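Local structure of lipopolysaccharide heptosyltransferase 2 (Escherichia coli, 1PSW) at residues Leu4-Ser9 with Asp34-Ala39; Pro193-Pro198 with Thr267-Leu272; Leu45-Glu50 with Leu160-Gly165. The protein catalyses transfer of the second heptose unit from ADP-L-glycero-beta-D-manno-heptose to heptosyl-Kdo2-lipid A during synthesis of the lipopolysaccharide core. All blocks are in the same frame, centred on the assembly; numbering follows the deposited sequence.

Interaction 1. Residues Leu4-Ser9 with Asp34-Ala39; sequences LVIGPS and DVMAPA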
# COMPACT_ATOMS: atom_id res chain seq x y z
N LEU A 4 -13.71 11.27 -11.55
CA LEU A 4 -12.73 10.39 -12.19
C LEU A 4 -11.39 10.63 -11.51
O LEU A 4 -10.94 11.76 -11.40
CB LEU A 4 -12.60 10.71 -13.68
CG LEU A 4 -11.42 10.00 -14.38
CD1 LEU A 4 -11.62 8.50 -14.35
CD2 LEU A 4 -11.28 10.49 -15.82
N VAL A 5 -10.77 9.55 -11.05
CA VAL A 5 -9.48 9.67 -10.39
C VAL A 5 -8.40 8.91 -11.15
O VAL A 5 -8.59 7.75 -11.52
CB VAL A 5 -9.53 9.11 -8.94
CG1 VAL A 5 -8.13 9.11 -8.32
CG2 VAL A 5 -10.46 9.95 -8.09
N ILE A 6 -7.29 9.59 -11.42
CA ILE A 6 -6.18 8.95 -12.10
C ILE A 6 -5.32 8.47 -10.93
O ILE A 6 -4.65 9.27 -10.28
CB ILE A 6 -5.37 9.96 -12.94
CG1 ILE A 6 -6.29 10.68 -13.93
CG2 ILE A 6 -4.24 9.24 -13.67
CD1 ILE A 6 -7.00 9.77 -14.92
N GLY A 7 -5.38 7.17 -10.65
CA GLY A 7 -4.63 6.64 -9.53
C GLY A 7 -3.17 6.37 -9.79
O GLY A 7 -2.75 6.25 -10.95
N PRO A 8 -2.36 6.27 -8.72
CA PRO A 8 -0.93 6.01 -8.86
C PRO A 8 -0.66 4.57 -9.27
O PRO A 8 -1.55 3.73 -9.22
CB PRO A 8 -0.39 6.34 -7.47
CG PRO A 8 -1.51 5.95 -6.58
CD PRO A 8 -2.72 6.49 -7.31
N SER A 9 0.57 4.29 -9.68
CA SER A 9 0.95 2.96 -10.13
C SER A 9 1.79 2.18 -9.13
O SER A 9 2.55 1.30 -9.51
CB SER A 9 1.72 3.07 -11.44
OG SER A 9 0.94 3.74 -12.41
N ASP A 34 -14.71 6.82 -9.80
CA ASP A 34 -14.13 5.84 -10.71
C ASP A 34 -12.63 6.08 -10.67
O ASP A 34 -12.17 7.22 -10.63
CB ASP A 34 -14.66 6.03 -12.14
CG ASP A 34 -16.13 5.70 -12.27
OD1 ASP A 34 -16.64 4.88 -11.46
OD2 ASP A 34 -16.79 6.23 -13.19
N VAL A 35 -11.85 5.00 -10.68
CA VAL A 35 -10.40 5.11 -10.62
C VAL A 35 -9.75 4.40 -11.79
O VAL A 35 -10.01 3.22 -12.04
CB VAL A 35 -9.84 4.52 -9.31
CG1 VAL A 35 -8.33 4.68 -9.28
CG2 VAL A 35 -10.48 5.22 -8.12
N MSE A 36 -8.90 5.13 -12.50
CA MSE A 36 -8.17 4.58 -13.63
C MSE A 36 -6.76 4.26 -13.17
O MSE A 36 -6.04 5.14 -12.68
CB MSE A 36 -8.12 5.58 -14.79
CG MSE A 36 -7.46 5.00 -16.03
SE MSE A 36 -7.24 6.32 -17.44
CE MSE A 36 -9.04 6.36 -18.07
N ALA A 37 -6.37 3.00 -13.32
CA ALA A 37 -5.04 2.54 -12.91
C ALA A 37 -4.68 1.30 -13.72
O ALA A 37 -5.52 0.74 -14.41
CB ALA A 37 -5.04 2.21 -11.42
N PRO A 38 -3.41 0.87 -13.66
CA PRO A 38 -2.99 -0.32 -14.41
C PRO A 38 -3.89 -1.51 -14.07
O PRO A 38 -4.57 -1.51 -13.05
CB PRO A 38 -1.56 -0.53 -13.94
CG PRO A 38 -1.08 0.86 -13.70
CD PRO A 38 -2.26 1.49 -12.98
N ALA A 39 -3.87 -2.52 -14.93
CA ALA A 39 -4.68 -3.72 -14.74
C ALA A 39 -4.43 -4.38 -13.38
O ALA A 39 -5.37 -4.74 -12.68
CB ALA A 39 -4.40 -4.72 -15.86
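V5 and V35 sit side by side on neighbouring parallel strands, with V5 CB 4.1 Å from V35 CG2, and Y21 of helix 11-27 packs against both. Branched, wholly apolar valines suit this face: they favour extended backbone and bring no polar side-chain atom that would need a partner. The opposite face carries L4, D34, I6 and selenomethionine M36, whose selenium atom lies 4.3 Å from I6 CD1. D34 is the polar exception there, and its carboxylate is bound by Y81 OH and N52 ND2.

The backbones are laced tightly. V5 N donates to D34 O at 2.8 Å, and M36 N to V5 O at 2.8 Å. G7 N to M36 O, at 2.9 Å, is the last of the three, where the first chain leaves the sheet. V35 holds CG1 anti to its backbone N (chi1 -179°), which brings that methyl to 4.1 Å from G7 N; a CB at G7 would crowd this methyl, and glycine, having none, fits the place.

Beyond G7 the contact slackens. The chains diverge, and S9 OG meets P38 CG at 3.7 Å without a hydrogen bond, both residues being partly exposed.

The strands belong to the beta-alpha-beta unit formed by strand 2-6, helix 11-27 and strand 32-37 of the N-terminal Rossmann-like domain of this GT-B enzyme. The backbone bonds hold the two strands parallel and in register, while apolar side chains bind the sheet to its flanking helices and the one buried acid depends on outside donors.

Interaction 2. Residues Pro193-Pro198 with Thr267-Leu272; sequences PAKRWP and TNDSGL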
# COMPACT_ATOMS: atom_id res chain seq x y z
N PRO A 193 17.08 -3.05 -3.23
CA PRO A 193 17.75 -3.92 -2.25
C PRO A 193 18.19 -3.22 -0.97
O PRO A 193 18.13 -3.81 0.10
CB PRO A 193 18.94 -4.47 -3.02
CG PRO A 193 18.43 -4.53 -4.42
CD PRO A 193 17.71 -3.20 -4.55
N ALA A 194 18.62 -1.97 -1.09
CA ALA A 194 19.09 -1.21 0.07
C ALA A 194 18.06 -1.12 1.18
O ALA A 194 18.42 -0.97 2.35
CB ALA A 194 19.52 0.19 -0.36
N LYS A 195 16.78 -1.19 0.85
CA LYS A 195 15.75 -1.09 1.87
C LYS A 195 15.25 -2.45 2.36
O LYS A 195 14.32 -2.52 3.16
CB LYS A 195 14.59 -0.25 1.35
CG LYS A 195 15.03 1.16 1.00
CD LYS A 195 13.87 2.05 0.63
CE LYS A 195 14.36 3.46 0.31
NZ LYS A 195 13.24 4.40 0.08
N ARG A 196 15.88 -3.52 1.90
CA ARG A 196 15.44 -4.85 2.31
C ARG A 196 16.20 -5.45 3.48
O ARG A 196 17.43 -5.38 3.54
CB ARG A 196 15.52 -5.83 1.14
CG ARG A 196 14.50 -5.61 0.05
CD ARG A 196 14.43 -6.81 -0.88
NE ARG A 196 15.14 -6.58 -2.13
CZ ARG A 196 15.46 -7.54 -2.99
NH1 ARG A 196 15.14 -8.81 -2.75
NH2 ARG A 196 16.10 -7.23 -4.11
N TRP A 197 15.47 -6.01 4.43
CA TRP A 197 16.12 -6.67 5.55
C TRP A 197 16.68 -7.91 4.84
O TRP A 197 16.03 -8.47 3.97
CB TRP A 197 15.08 -7.08 6.58
CG TRP A 197 15.65 -7.43 7.91
CD1 TRP A 197 16.65 -6.78 8.57
CD2 TRP A 197 15.18 -8.45 8.79
NE1 TRP A 197 16.82 -7.32 9.83
CE2 TRP A 197 15.93 -8.34 9.99
CE3 TRP A 197 14.18 -9.43 8.70
CZ2 TRP A 197 15.72 -9.20 11.07
CZ3 TRP A 197 13.97 -10.28 9.78
CH2 TRP A 197 14.74 -10.15 10.95
N PRO A 198 17.91 -8.33 5.19
CA PRO A 198 18.54 -9.50 4.56
C PRO A 198 17.73 -10.80 4.52
O PRO A 198 17.07 -11.17 5.50
CB PRO A 198 19.82 -9.67 5.37
CG PRO A 198 20.17 -8.26 5.73
CD PRO A 198 18.83 -7.69 6.15
N THR A 267 7.76 -6.60 7.77
CA THR A 267 8.01 -6.08 6.44
C THR A 267 9.03 -4.94 6.41
O THR A 267 9.33 -4.34 7.43
CB THR A 267 6.70 -5.54 5.82
OG1 THR A 267 6.96 -5.02 4.51
CG2 THR A 267 6.16 -4.42 6.69
N ASN A 268 9.54 -4.68 5.21
CA ASN A 268 10.46 -3.58 4.99
C ASN A 268 9.57 -2.39 4.62
O ASN A 268 8.34 -2.51 4.57
CB ASN A 268 11.38 -3.87 3.80
CG ASN A 268 12.10 -5.19 3.91
OD1 ASN A 268 12.74 -5.48 4.92
ND2 ASN A 268 12.01 -6.00 2.86
N ASP A 269 10.19 -1.25 4.34
CA ASP A 269 9.46 -0.06 3.91
C ASP A 269 9.04 -0.34 2.47
O ASP A 269 9.82 -0.15 1.54
CB ASP A 269 10.40 1.15 3.98
CG ASP A 269 9.76 2.44 3.48
OD1 ASP A 269 8.52 2.50 3.34
OD2 ASP A 269 10.52 3.41 3.23
N SER A 270 7.81 -0.83 2.30
CA SER A 270 7.29 -1.17 0.99
C SER A 270 5.78 -0.96 0.87
O SER A 270 5.12 -0.59 1.83
CB SER A 270 7.60 -2.64 0.69
OG SER A 270 6.83 -3.47 1.54
N GLY A 271 5.24 -1.20 -0.32
CA GLY A 271 3.81 -1.04 -0.53
C GLY A 271 2.93 -1.95 0.32
O GLY A 271 1.89 -1.51 0.81
N LEU A 272 3.32 -3.20 0.50
CA LEU A 272 2.50 -4.11 1.29
C LEU A 272 2.43 -3.69 2.76
O LEU A 272 1.48 -4.05 3.45
CB LEU A 272 3.00 -5.55 1.17
CG LEU A 272 2.78 -6.20 -0.21
CD1 LEU A 272 3.38 -7.61 -0.19
CD2 LEU A 272 1.28 -6.27 -0.54
O HOH W 1 13.13 -0.82 4.72
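N268 lays its side-chain amide against the backbone of K195, R196 and W197, overlapping all three. Its CB rests 3.3 Å from K195 O, and ND2 lies 3.7 Å from R196 CA, close to the start of that arginine's aliphatic chain. OD1 accepts W197 N at 2.8 Å; this donor stands above the amide plane, 52° out of it. A chi1 of -54° puts CG beside the backbone N, on the side of the 193-198 loop, where an asparagine can serve donors and acceptors at once: ND2 is bound by G188 O, and OD1 has a weak second partner in Y202 OH.

W197 offers its N-H to the asparagine but turns its indole elsewhere. CG is anti to the backbone N (chi1 -164°), and the ring meets Y202 edge-to-face while NE1 donates to I330 O.

In the second Rossmann-like domain, the first segment lies in the loop after strand 182-186; the second takes in the C-terminal end of adjacent parallel strand 264-268 and the turn into helix 271-278. In GT-B enzymes this domain usually supplies most of the nucleotide-sugar site, so the loops probably border the donor cleft. The first makes a short 3-10 turn, closed by R196 N to P193 O, and P198 then takes the N-cap position of helix 199-211.

A water bridges the two backbones, donating to K195 O at 2.6 Å and accepting from D269 N at 3.0 Å. K195 has an extended chain, and its NZ ends 4.3 Å from D269 OD2, beyond a salt bridge; OD2 is instead hydrogen-bonded to S290 OG.

Interaction 3. Residues Leu45-Glu50 with Leu160-Gly165; sequences LSRMPE and LQVSEG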
# COMPACT_ATOMS: atom_id res chain seq x y z
N LEU A 45 -8.31 -2.15 -5.74
CA LEU A 45 -9.44 -1.23 -5.80
C LEU A 45 -10.74 -1.95 -5.48
O LEU A 45 -11.67 -1.36 -4.92
CB LEU A 45 -9.53 -0.61 -7.19
CG LEU A 45 -8.40 0.35 -7.56
CD1 LEU A 45 -8.43 0.63 -9.05
CD2 LEU A 45 -8.54 1.64 -6.76
N SER A 46 -10.82 -3.22 -5.85
CA SER A 46 -12.05 -3.99 -5.62
C SER A 46 -12.26 -4.20 -4.12
O SER A 46 -13.36 -4.56 -3.70
CB SER A 46 -11.99 -5.34 -6.34
OG SER A 46 -11.15 -6.25 -5.65
N ARG A 47 -11.22 -3.99 -3.33
CA ARG A 47 -11.32 -4.14 -1.88
C ARG A 47 -11.73 -2.84 -1.20
O ARG A 47 -11.98 -2.84 0.00
CB ARG A 47 -10.00 -4.65 -1.29
CG ARG A 47 -9.52 -5.99 -1.83
CD ARG A 47 -10.55 -7.09 -1.62
NE ARG A 47 -11.04 -7.18 -0.24
CZ ARG A 47 -11.81 -8.16 0.20
NH1 ARG A 47 -12.17 -9.14 -0.62
NH2 ARG A 47 -12.24 -8.17 1.45
N MSE A 48 -11.77 -1.74 -1.96
CA MSE A 48 -12.14 -0.42 -1.43
C MSE A 48 -13.60 -0.12 -1.75
O MSE A 48 -13.98 0.01 -2.92
CB MSE A 48 -11.26 0.67 -2.04
CG MSE A 48 -9.79 0.55 -1.71
SE MSE A 48 -8.78 1.90 -2.62
CE MSE A 48 -7.05 1.00 -2.73
N PRO A 49 -14.45 -0.03 -0.71
CA PRO A 49 -15.88 0.26 -0.91
C PRO A 49 -16.19 1.65 -1.46
O PRO A 49 -17.26 1.89 -2.00
CB PRO A 49 -16.47 0.03 0.48
CG PRO A 49 -15.35 0.40 1.39
CD PRO A 49 -14.15 -0.23 0.71
N GLU A 50 -15.24 2.57 -1.31
CA GLU A 50 -15.42 3.94 -1.79
C GLU A 50 -15.34 4.03 -3.31
O GLU A 50 -15.81 5.00 -3.91
CB GLU A 50 -14.36 4.87 -1.19
CG GLU A 50 -14.34 4.95 0.34
CD GLU A 50 -13.72 3.73 1.01
OE1 GLU A 50 -12.92 3.02 0.36
OE2 GLU A 50 -14.03 3.50 2.20
N LEU A 160 -9.20 -1.16 5.38
CA LEU A 160 -9.71 -2.30 4.65
C LEU A 160 -10.34 -3.31 5.61
O LEU A 160 -9.87 -3.48 6.73
CB LEU A 160 -8.59 -2.99 3.87
CG LEU A 160 -7.89 -2.19 2.77
CD1 LEU A 160 -6.72 -2.99 2.19
CD2 LEU A 160 -8.89 -1.85 1.67
N GLN A 161 -11.41 -3.96 5.17
CA GLN A 161 -12.10 -4.95 5.98
C GLN A 161 -12.13 -6.27 5.22
O GLN A 161 -12.20 -6.29 3.99
CB GLN A 161 -13.54 -4.49 6.27
CG GLN A 161 -13.65 -3.12 6.94
CD GLN A 161 -13.26 -3.14 8.40
OE1 GLN A 161 -13.87 -3.86 9.20
NE2 GLN A 161 -12.26 -2.34 8.77
N VAL A 162 -12.05 -7.38 5.96
CA VAL A 162 -12.06 -8.72 5.39
C VAL A 162 -12.87 -9.64 6.30
O VAL A 162 -12.67 -9.66 7.52
CB VAL A 162 -10.61 -9.29 5.26
CG1 VAL A 162 -10.65 -10.75 4.85
CG2 VAL A 162 -9.80 -8.47 4.25
N SER A 163 -13.79 -10.42 5.73
CA SER A 163 -14.62 -11.32 6.54
C SER A 163 -13.95 -12.65 6.83
O SER A 163 -12.99 -13.04 6.16
CB SER A 163 -15.94 -11.59 5.81
OG SER A 163 -15.71 -12.37 4.65
N GLU A 164 -14.47 -13.37 7.83
CA GLU A 164 -13.90 -14.66 8.20
C GLU A 164 -14.07 -15.66 7.06
O GLU A 164 -13.20 -16.51 6.84
CB GLU A 164 -14.57 -15.20 9.46
CG GLU A 164 -14.34 -14.30 10.67
CD GLU A 164 -12.88 -13.96 10.87
OE1 GLU A 164 -12.06 -14.89 11.03
OE2 GLU A 164 -12.54 -12.75 10.85
N GLY A 165 -15.19 -15.55 6.35
CA GLY A 165 -15.45 -16.45 5.24
C GLY A 165 -14.41 -16.29 4.15
O GLY A 165 -13.95 -17.28 3.56
O HOH W 2 -12.78 -2.75 2.93
O HOH W 3 -11.00 -5.23 1.79
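R47 and V162 cross at about a right angle, with V162 CG2 approaching R47 NH2 obliquely at 3.7 Å. The guanidinium offers its edge to the backbone: NH2 donates to Q161 O at 3.2 Å, and that oxygen lies only 5° out of the guanidinium plane, receiving the bond on a lone pair. Bends at chi2 (-58°) and chi3 (-51°) bring NE back near R47 O, and one water accepts from NE and donates to R47 O and to Q161 O, the latter at 2.7 Å. A second water links R47 O to Q161 N.

Beside these polar contacts, L160 CD2 lies 3.6 Å from R47 O, and the methyl is 4.2 Å from CG of selenomethionine M48. A leucine suits this buried place, touching M15 and L279 as well.

Segment 45-50 opens with a type I turn, L45 to M48, and leads into strand 51-56 of the N-terminal domain; segment 160-165 ends in the first turn of helix 164-173 of the C-terminal side, making this a junction between the two Rossmann-like halves of the GT-B fold. S163 is the N-cap, its side chain capping a backbone N farther on, while S163 N is bound by OE1 of E166, the residue whose OE2 forms a salt bridge with R47 NH1. An alanine at R47 would probably leave E166 without its charged mate and Q161 O with one donor fewer. Arginine suits the site because its long chain also lies against D253 and I257 of helix 252-260, on the far side of the junction.

Overall arrangement
Interactions 1 and 3 are neighbours, their centres 18 Å apart, and they touch where V35 CG1 packs against L45 CD2 at 4.0 Å. The core of the N-terminal sheet is thereby joined to the turn that meets the 160-165 connection. Interaction 2 lies in the other domain, on the opposite side of the chain's centre: its centre is about 25 Å from each of the others, and its nearest atoms stay about 9 Å from interaction 1 and 8 Å from interaction 3. Interactions 1 and 2 both involve C-terminal strand ends, which in GT-B glycosyltransferases border the substrate cleft, whereas interaction 3 bridges the domains.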